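Local coordinates for protein fructuronate-tagaturonate epimerase UxaE from Cohnella laeviribosi in complex with 1 glycerol (Cohnella laeviribosi, PDB 6IL9) that interconverts tagaturonate and fructuronate by epimerisation, probably with the help of the zinc ion bound in its TIM barrel, at residues S91-L96 / H117-Q122; L181-Q186 / I248-Y253; V266-S271 / K294-F299. All coordinates share one frame; numbering follows the deposited sequence.

Contact 1: S91-L96 / H117-Q122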
loop_
_atom_site.group_PDB
_atom_site.type_symbol
_atom_site.label_atom_id
_atom_site.label_comp_id
_atom_site.label_asym_id
_atom_site.label_seq_id
_atom_site.Cartn_x
_atom_site.Cartn_y
_atom_site.Cartn_z
ATOM N N SER A 91 -0.577 14.104 -10.376
ATOM C CA SER A 91 0.827 13.876 -10.065
ATOM C C SER A 91 1.035 12.375 -9.944
ATOM O O SER A 91 0.093 11.586 -10.062
ATOM C CB SER A 91 1.239 14.596 -8.778
ATOM O OG SER A 91 0.431 14.157 -7.695
ATOM N N ALA A 92 2.283 11.985 -9.716
ATOM C CA ALA A 92 2.618 10.584 -9.488
ATOM C C ALA A 92 2.611 10.271 -7.994
ATOM O O ALA A 92 3.065 11.077 -7.181
ATOM C CB ALA A 92 3.991 10.266 -10.075
ATOM N N THR A 93 2.080 9.099 -7.636
ATOM C CA THR A 93 2.086 8.639 -6.252
ATOM C C THR A 93 2.515 7.178 -6.213
ATOM O O THR A 93 2.262 6.407 -7.145
ATOM C CB THR A 93 0.693 8.802 -5.564
ATOM O OG1 THR A 93 -0.336 8.243 -6.398
ATOM C CG2 THR A 93 0.358 10.294 -5.292
ATOM N N ILE A 94 3.192 6.795 -5.134
ATOM C CA ILE A 94 3.532 5.391 -4.934
ATOM C C ILE A 94 3.067 4.988 -3.544
ATOM O O ILE A 94 3.309 5.711 -2.569
ATOM C CB ILE A 94 5.035 5.110 -5.128
ATOM C CG1 ILE A 94 5.294 3.623 -4.877
ATOM C CG2 ILE A 94 5.904 6.011 -4.235
ATOM C CD1 ILE A 94 6.583 3.090 -5.484
ATOM N N GLY A 95 2.376 3.852 -3.462
ATOM C CA GLY A 95 1.948 3.325 -2.179
ATOM C C GLY A 95 3.065 2.484 -1.603
ATOM O O GLY A 95 3.551 1.556 -2.257
ATOM N N LEU A 96 3.511 2.822 -0.406
ATOM C CA LEU A 96 4.673 2.185 0.205
ATOM C C LEU A 96 4.212 1.493 1.490
ATOM O O LEU A 96 4.516 1.938 2.608
ATOM C CB LEU A 96 5.779 3.229 0.441
ATOM C CG LEU A 96 6.384 3.750 -0.879
ATOM C CD1 LEU A 96 7.214 5.026 -0.678
ATOM C CD2 LEU A 96 7.206 2.655 -1.599
ATOM N N HIS A 117 5.053 11.492 -4.999
ATOM C CA HIS A 117 4.596 11.695 -3.629
ATOM C C HIS A 117 4.384 10.353 -2.969
ATOM O O HIS A 117 3.740 9.480 -3.565
ATOM C CB HIS A 117 3.285 12.478 -3.603
ATOM C CG HIS A 117 3.377 13.823 -4.241
ATOM N ND1 HIS A 117 4.121 14.849 -3.700
ATOM C CD2 HIS A 117 2.809 14.319 -5.367
ATOM C CE1 HIS A 117 4.021 15.915 -4.473
ATOM N NE2 HIS A 117 3.226 15.622 -5.489
ATOM N N PRO A 118 4.888 10.158 -1.747
ATOM C CA PRO A 118 4.752 8.850 -1.092
ATOM C C PRO A 118 3.478 8.694 -0.289
ATOM O O PRO A 118 3.139 9.559 0.521
ATOM C CB PRO A 118 5.980 8.799 -0.172
ATOM C CG PRO A 118 6.186 10.261 0.225
ATOM C CD PRO A 118 5.736 11.091 -0.982
ATOM N N ILE A 119 2.764 7.592 -0.503
ATOM C CA ILE A 119 1.709 7.167 0.409
ATOM C C ILE A 119 2.408 6.237 1.396
ATOM O O ILE A 119 2.515 5.029 1.182
ATOM C CB ILE A 119 0.548 6.498 -0.326
ATOM C CG1 ILE A 119 0.117 7.348 -1.533
ATOM C CG2 ILE A 119 -0.626 6.272 0.638
ATOM C CD1 ILE A 119 -0.292 8.795 -1.204
ATOM N N LEU A 120 2.932 6.825 2.476
ATOM C CA LEU A 120 3.838 6.088 3.361
ATOM C C LEU A 120 3.100 5.199 4.339
ATOM O O LEU A 120 3.685 4.241 4.858
ATOM C CB LEU A 120 4.709 7.049 4.165
ATOM C CG LEU A 120 5.901 7.714 3.530
ATOM C CD1 LEU A 120 6.472 8.638 4.588
ATOM C CD2 LEU A 120 6.932 6.662 3.139
ATOM N N ALA A 121 1.852 5.535 4.649
ATOM C CA ALA A 121 1.002 4.756 5.536
ATOM C C ALA A 121 -0.026 4.061 4.661
ATOM O O ALA A 121 -0.934 4.706 4.130
ATOM C CB ALA A 121 0.330 5.654 6.577
ATOM N N GLN A 122 0.114 2.754 4.498
ATOM C CA GLN A 122 -0.817 2.020 3.644
ATOM C C GLN A 122 -0.845 0.581 4.122
ATOM O O GLN A 122 0.162 -0.114 3.999
ATOM C CB GLN A 122 -0.385 2.098 2.179
ATOM C CG GLN A 122 -1.161 1.153 1.276
ATOM C CD GLN A 122 -0.313 0.620 0.144
ATOM O OE1 GLN A 122 -0.007 1.338 -0.800
ATOM N NE2 GLN A 122 0.077 -0.646 0.234
#

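Contact 2: L181-Q186 / I248-Y253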
loop_
_atom_site.group_PDB
_atom_site.type_symbol
_atom_site.label_atom_id
_atom_site.label_comp_id
_atom_site.label_asym_id
_atom_site.label_seq_id
_atom_site.Cartn_x
_atom_site.Cartn_y
_atom_site.Cartn_z
ATOM N N LEU A 181 -11.774 1.918 -1.933
ATOM C CA LEU A 181 -13.029 1.173 -1.823
ATOM C C LEU A 181 -12.927 -0.104 -2.643
ATOM O O LEU A 181 -12.942 -0.067 -3.881
ATOM C CB LEU A 181 -14.221 2.011 -2.287
ATOM C CG LEU A 181 -15.576 1.333 -2.028
ATOM C CD1 LEU A 181 -15.782 1.194 -0.533
ATOM C CD2 LEU A 181 -16.714 2.138 -2.654
ATOM N N ASP A 182 -12.846 -1.233 -1.948
ATOM C CA ASP A 182 -12.888 -2.546 -2.574
ATOM C C ASP A 182 -14.327 -2.856 -2.959
ATOM O O ASP A 182 -15.186 -3.021 -2.082
ATOM C CB ASP A 182 -12.322 -3.576 -1.598
ATOM C CG ASP A 182 -12.085 -4.933 -2.230
ATOM O OD1 ASP A 182 -12.772 -5.277 -3.219
ATOM O OD2 ASP A 182 -11.193 -5.659 -1.726
ATOM N N CYS A 183 -14.593 -2.939 -4.268
ATOM C CA CYS A 183 -15.925 -3.223 -4.792
ATOM C C CYS A 183 -16.030 -4.635 -5.361
ATOM O O CYS A 183 -16.958 -4.928 -6.121
ATOM C CB CYS A 183 -16.308 -2.189 -5.853
ATOM S SG CYS A 183 -16.305 -0.503 -5.214
ATOM N N SER A 184 -15.091 -5.515 -5.000
ATOM C CA SER A 184 -15.069 -6.860 -5.567
ATOM C C SER A 184 -16.287 -7.676 -5.153
ATOM O O SER A 184 -16.772 -8.501 -5.935
ATOM C CB SER A 184 -13.780 -7.580 -5.159
ATOM O OG SER A 184 -13.759 -7.857 -3.765
ATOM N N GLU A 185 -16.803 -7.465 -3.942
ATOM C CA GLU A 185 -17.932 -8.269 -3.483
ATOM C C GLU A 185 -19.240 -7.889 -4.168
ATOM O O GLU A 185 -20.185 -8.690 -4.167
ATOM C CB GLU A 185 -18.077 -8.149 -1.966
ATOM C CG GLU A 185 -16.879 -8.705 -1.216
ATOM C CD GLU A 185 -17.217 -9.160 0.187
ATOM O OE1 GLU A 185 -16.282 -9.572 0.906
ATOM O OE2 GLU A 185 -18.409 -9.105 0.570
ATOM N N GLN A 186 -19.323 -6.696 -4.750
ATOM C CA GLN A 186 -20.528 -6.286 -5.457
ATOM C C GLN A 186 -20.514 -6.687 -6.924
ATOM O O GLN A 186 -21.563 -6.641 -7.573
ATOM C CB GLN A 186 -20.715 -4.770 -5.336
ATOM C CG GLN A 186 -21.265 -4.312 -3.987
ATOM C CD GLN A 186 -20.198 -4.199 -2.903
ATOM O OE1 GLN A 186 -19.002 -4.272 -3.175
ATOM N NE2 GLN A 186 -20.639 -4.032 -1.661
ATOM N N ILE A 248 -21.390 -0.108 -9.087
ATOM C CA ILE A 248 -21.494 1.330 -9.344
ATOM C C ILE A 248 -22.373 1.990 -8.293
ATOM O O ILE A 248 -22.038 3.049 -7.749
ATOM C CB ILE A 248 -22.040 1.574 -10.759
ATOM C CG1 ILE A 248 -21.026 1.105 -11.806
ATOM C CG2 ILE A 248 -22.414 3.061 -10.965
ATOM C CD1 ILE A 248 -21.623 1.007 -13.205
ATOM N N GLN A 249 -23.520 1.375 -8.000
ATOM C CA GLN A 249 -24.410 1.932 -6.986
ATOM C C GLN A 249 -23.711 2.021 -5.642
ATOM O O GLN A 249 -23.916 2.981 -4.888
ATOM C CB GLN A 249 -25.673 1.083 -6.879
ATOM C CG GLN A 249 -26.523 1.125 -8.110
ATOM C CD GLN A 249 -27.003 2.521 -8.415
ATOM O OE1 GLN A 249 -26.774 3.048 -9.510
ATOM N NE2 GLN A 249 -27.668 3.141 -7.444
ATOM N N PHE A 250 -22.873 1.030 -5.337
ATOM C CA PHE A 250 -22.139 1.003 -4.079
ATOM C C PHE A 250 -21.086 2.103 -4.040
ATOM O O PHE A 250 -20.905 2.756 -3.007
ATOM C CB PHE A 250 -21.506 -0.382 -3.893
ATOM C CG PHE A 250 -20.709 -0.535 -2.622
ATOM C CD1 PHE A 250 -21.311 -0.384 -1.378
ATOM C CD2 PHE A 250 -19.362 -0.862 -2.677
ATOM C CE1 PHE A 250 -20.579 -0.535 -0.209
ATOM C CE2 PHE A 250 -18.618 -1.012 -1.513
ATOM C CZ PHE A 250 -19.226 -0.842 -0.277
ATOM N N MET A 251 -20.387 2.319 -5.160
ATOM C CA MET A 251 -19.443 3.428 -5.261
ATOM C C MET A 251 -20.128 4.758 -4.962
ATOM O O MET A 251 -19.634 5.567 -4.166
ATOM C CB MET A 251 -18.820 3.459 -6.666
ATOM C CG MET A 251 -17.964 2.253 -7.058
ATOM S SD MET A 251 -17.676 2.097 -8.865
ATOM C CE MET A 251 -17.228 0.365 -8.928
ATOM N N ILE A 252 -21.267 5.005 -5.611
ATOM C CA ILE A 252 -21.965 6.273 -5.440
ATOM C C ILE A 252 -22.423 6.436 -3.995
ATOM O O ILE A 252 -22.297 7.515 -3.409
ATOM C CB ILE A 252 -23.151 6.364 -6.414
ATOM C CG1 ILE A 252 -22.637 6.395 -7.855
ATOM C CG2 ILE A 252 -23.994 7.599 -6.114
ATOM C CD1 ILE A 252 -23.659 5.917 -8.879
ATOM N N TYR A 253 -22.968 5.367 -3.411
ATOM C CA TYR A 253 -23.490 5.416 -2.048
ATOM C C TYR A 253 -22.396 5.779 -1.051
ATOM O O TYR A 253 -22.589 6.631 -0.173
ATOM C CB TYR A 253 -24.113 4.062 -1.707
ATOM C CG TYR A 253 -24.342 3.788 -0.233
ATOM C CD1 TYR A 253 -25.422 4.355 0.441
ATOM C CD2 TYR A 253 -23.500 2.928 0.472
ATOM C CE1 TYR A 253 -25.648 4.081 1.787
ATOM C CE2 TYR A 253 -23.713 2.655 1.820
ATOM C CZ TYR A 253 -24.786 3.238 2.470
ATOM O OH TYR A 253 -25.007 2.969 3.804
#

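Contact 3: V266-S271 / K294-F299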
loop_
_atom_site.group_PDB
_atom_site.type_symbol
_atom_site.label_atom_id
_atom_site.label_comp_id
_atom_site.label_asym_id
_atom_site.label_seq_id
_atom_site.Cartn_x
_atom_site.Cartn_y
_atom_site.Cartn_z
ATOM N N VAL A 266 -10.061 14.305 0.403
ATOM C CA VAL A 266 -9.846 12.863 0.485
ATOM C C VAL A 266 -9.666 12.342 -0.932
ATOM O O VAL A 266 -10.461 12.663 -1.823
ATOM C CB VAL A 266 -11.019 12.136 1.174
ATOM C CG1 VAL A 266 -10.890 10.628 1.004
ATOM C CG2 VAL A 266 -11.090 12.496 2.658
ATOM N N ASP A 267 -8.626 11.555 -1.145
ATOM C CA ASP A 267 -8.398 10.928 -2.442
ATOM C C ASP A 267 -9.110 9.586 -2.439
ATOM O O ASP A 267 -8.765 8.703 -1.650
ATOM C CB ASP A 267 -6.901 10.766 -2.705
ATOM C CG ASP A 267 -6.197 12.092 -2.920
ATOM O OD1 ASP A 267 -6.829 13.049 -3.433
ATOM O OD2 ASP A 267 -5.006 12.173 -2.576
ATOM N N PHE A 268 -10.101 9.443 -3.316
ATOM C CA PHE A 268 -11.009 8.300 -3.332
ATOM C C PHE A 268 -10.574 7.366 -4.450
ATOM O O PHE A 268 -10.655 7.730 -5.626
ATOM C CB PHE A 268 -12.433 8.818 -3.541
ATOM C CG PHE A 268 -13.511 7.767 -3.498
ATOM C CD1 PHE A 268 -13.559 6.819 -2.491
ATOM C CD2 PHE A 268 -14.527 7.785 -4.458
ATOM C CE1 PHE A 268 -14.589 5.868 -2.453
ATOM C CE2 PHE A 268 -15.563 6.845 -4.427
ATOM C CZ PHE A 268 -15.590 5.885 -3.422
ATOM N N GLU A 269 -10.091 6.169 -4.094
ATOM C CA GLU A 269 -9.695 5.169 -5.079
ATOM C C GLU A 269 -10.774 4.106 -5.175
ATOM O O GLU A 269 -11.251 3.610 -4.151
ATOM C CB GLU A 269 -8.361 4.505 -4.716
ATOM C CG GLU A 269 -8.090 3.281 -5.587
ATOM C CD GLU A 269 -6.658 2.794 -5.532
ATOM O OE1 GLU A 269 -6.433 1.717 -4.943
ATOM O OE2 GLU A 269 -5.761 3.466 -6.093
ATOM N N ILE A 270 -11.169 3.765 -6.395
ATOM C CA ILE A 270 -12.123 2.689 -6.623
ATOM C C ILE A 270 -11.336 1.462 -7.059
ATOM O O ILE A 270 -10.586 1.508 -8.040
ATOM C CB ILE A 270 -13.182 3.087 -7.658
ATOM C CG1 ILE A 270 -14.057 4.196 -7.068
ATOM C CG2 ILE A 270 -14.026 1.871 -8.026
ATOM C CD1 ILE A 270 -14.710 5.060 -8.099
ATOM N N SER A 271 -11.498 0.366 -6.327
ATOM C CA SER A 271 -10.714 -0.841 -6.558
ATOM C C SER A 271 -11.637 -1.953 -7.024
ATOM O O SER A 271 -12.614 -2.292 -6.345
ATOM C CB SER A 271 -9.945 -1.231 -5.294
ATOM O OG SER A 271 -9.691 -2.624 -5.234
ATOM N N LYS A 294 -22.614 11.103 -12.056
ATOM C CA LYS A 294 -23.237 11.310 -10.755
ATOM C C LYS A 294 -22.393 12.185 -9.832
ATOM O O LYS A 294 -22.615 12.185 -8.614
ATOM C CB LYS A 294 -23.538 9.965 -10.088
ATOM C CG LYS A 294 -24.806 9.314 -10.625
ATOM C CD LYS A 294 -26.041 10.051 -10.111
ATOM C CE LYS A 294 -26.435 9.551 -8.723
ATOM N NZ LYS A 294 -27.069 10.616 -7.887
ATOM N N ASN A 295 -21.426 12.916 -10.389
ATOM C CA ASN A 295 -20.630 13.908 -9.674
ATOM C C ASN A 295 -19.665 13.285 -8.673
ATOM O O ASN A 295 -19.237 13.953 -7.725
ATOM C CB ASN A 295 -21.534 14.939 -8.982
ATOM C CG ASN A 295 -22.549 15.558 -9.944
ATOM O OD1 ASN A 295 -23.759 15.338 -9.828
ATOM N ND2 ASN A 295 -22.056 16.326 -10.902
ATOM N N VAL A 296 -19.287 12.027 -8.875
ATOM C CA VAL A 296 -18.333 11.372 -7.983
ATOM C C VAL A 296 -16.930 11.873 -8.308
ATOM O O VAL A 296 -16.546 11.951 -9.481
ATOM C CB VAL A 296 -18.426 9.844 -8.117
ATOM C CG1 VAL A 296 -17.299 9.176 -7.326
ATOM C CG2 VAL A 296 -19.804 9.347 -7.640
ATOM N N ASP A 297 -16.160 12.209 -7.265
ATOM C CA ASP A 297 -14.807 12.750 -7.401
ATOM C C ASP A 297 -13.819 11.603 -7.204
ATOM O O ASP A 297 -13.622 11.136 -6.084
ATOM C CB ASP A 297 -14.571 13.859 -6.376
ATOM C CG ASP A 297 -13.210 14.520 -6.508
ATOM O OD1 ASP A 297 -12.534 14.343 -7.540
ATOM O OD2 ASP A 297 -12.821 15.244 -5.562
ATOM N N ILE A 298 -13.217 11.147 -8.295
ATOM C CA ILE A 298 -12.379 9.949 -8.288
ATOM C C ILE A 298 -10.916 10.367 -8.329
ATOM O O ILE A 298 -10.521 11.157 -9.192
ATOM C CB ILE A 298 -12.718 9.048 -9.489
ATOM C CG1 ILE A 298 -14.229 8.761 -9.521
ATOM C CG2 ILE A 298 -11.878 7.779 -9.467
ATOM C CD1 ILE A 298 -14.695 8.039 -10.786
ATOM N N PHE A 299 -10.103 9.816 -7.414
ATOM C CA PHE A 299 -8.652 9.982 -7.474
ATOM C C PHE A 299 -8.044 8.969 -8.431
ATOM O O PHE A 299 -7.240 9.323 -9.306
ATOM C CB PHE A 299 -8.063 9.843 -6.058
ATOM C CG PHE A 299 -6.561 9.632 -5.995
ATOM C CD1 PHE A 299 -5.687 10.714 -5.986
ATOM C CD2 PHE A 299 -6.035 8.348 -5.854
ATOM C CE1 PHE A 299 -4.303 10.511 -5.873
ATOM C CE2 PHE A 299 -4.669 8.141 -5.764
ATOM C CZ PHE A 299 -3.801 9.221 -5.769
HETATM O O HOH W 1 -11.017 11.860 -4.641
HETATM O O HOH W 2 -12.898 13.856 -2.997
#

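Contact 1: S91-L96 / H117-Q122
Ser91 meets His117 at the edge of the imidazole ring. With OG set between the backbone N and the carbonyl carbon (chi1 58°), that oxygen lies near the ring plane, 3.3 Å from His117 CD2. The same ring stacks on Phe87. Ala92 then offers its carbonyl O to His117 N at 3.0 Å, which is the first backbone bond of the pairing. Thr93 brings its methyl CG2 to 4.0 Å from His117 CB. Its hydroxyl OG1 is engaged by His364 and Lys339. Ile94 uses both backbone groups: N donates to His117 O at 3.2 Å, and O accepts from Ile119 N at 2.8 Å. The strands 93-96 and 117-124 are thus parallel neighbours, the two short strand segments running 21° apart. Helix 104-111 links them, so the contact closes a beta-alpha-beta unit of the TIM barrel. At Gly95 the CA lies 3.1 Å from Gln122 OE1, and a side chain there would run into that oxygen. The amide of Gln122 is held by Thr367, whose O accepts from NE2. Leu96 N makes the last backbone bond, to Ile119 O at 2.9 Å. Leu96 CD1 packs 4.0 Å from Pro118 CB and also touches Leu120 CD2, on the face where Pro118 and Leu120 meet helix 104-111.

Contact 2: L181-Q186 / I248-Y253
Asp182 OD1 is gripped by two groups of Ser184: OG donates to it at 2.8 Å and the backbone N at 2.9 Å. The hydroxyl comes from the syn side, 29° out of the carboxylate plane. The N-H bond makes an Asx turn, which bends the chain after the strand, and the backbone O of Asp182 lies at the edge of the Phe250 ring. Further along, Gln186 lays its amide over one face of that ring. NE2 stands 3.4 Å above the Phe250 ring plane, over its centre, and the two planes are only 13° apart. The Gln186 chain is bent at chi2 (82°), which turns CD toward the ring. Cys183 SG meets the ring at its edge, 5.3 Å from the centroid of Phe250, and also packs 3.7 Å from Met251 CG. Leu181 CD1 reaches Phe250 CE2 at 3.7 Å. An alanine at Phe250 would probably leave the Gln186 amide without its stacking partner and open a gap beside Leu181 and Cys183. Asp182 OD2 bonds to His161, a zinc ligand. Helix 234-259 covers the end of strand 178-182, with helix 281-293 against Met251 and strand 267-271 alongside Leu181.

Contact 3: V266-S271 / K294-F299
Asp267 sets its CB over one face of the Phe299 ring. That CB is 3.9 Å from the ring centroid, a CH-pi contact. The carboxylate lies beyond the CD1-CE1 rim, turned nearly flat to the ring, with the planes 19° apart. With CG anti to the carbonyl carbon (chi1 -69°), Asp267 CG comes to 3.4 Å from Phe299 CD1. Both carboxylate oxygens are taken up by backbone N-H groups, OD2 by Phe87 and OD1 by Gly88, which fixes the rotation of the carboxylate. Phe268 is turned differently. Its ring presents an edge to the loop, with Asp297 O in the ring plane. Phe268 CB is 3.6 Å from that Asp297 O, and Val296 CG1 also lies at the edge, 4.1 Å from Phe268 CE2. Ile270 CD1 packs 4.0 Å from Ile298 CG1. The backbones are joined by one bond, Phe299 N to Phe268 O at 2.8 Å. A water adds a second link between the segments: it accepts from Phe268 N at 2.9 Å and lies close to Val266 O and Asp297 O. A second water lies between Val266 O and Asp297 OD2, while Asp297 OD1 forms a salt bridge with Lys89. Helix 281-293 ends in a Schellman motif with Asn295 at its C-prime position. The loop from there leads into strand 300-302, where Ser300 pairs with Ile270. The arrangement is the return of a beta-alpha-beta crossover in a TIM barrel, joining strand 267-271 to the next parallel strand.

All three contacts reach the same eight-stranded barrel. Contacts 2 and 3 are adjacent, with centres 11 Å apart. Their strands pair through probable hydrogen bonds, Leu181 N to Glu269 O at 2.8 Å and Leu181 O to Ser271 N at 2.9 Å. Contact 1 touches contact 3 where Thr93 OG1 lies 3.7 Å from Phe299 CZ, but stays about 11 Å from contact 2 at nearest atoms. The Asp182 side chain is about 6 Å from the zinc ion, and the side chain of Gln122 is about 9 Å from it and about 4 Å from the glycerol. Glu269 and Ser271 of contact 3 bond to the zinc ligands His343 and Asp273.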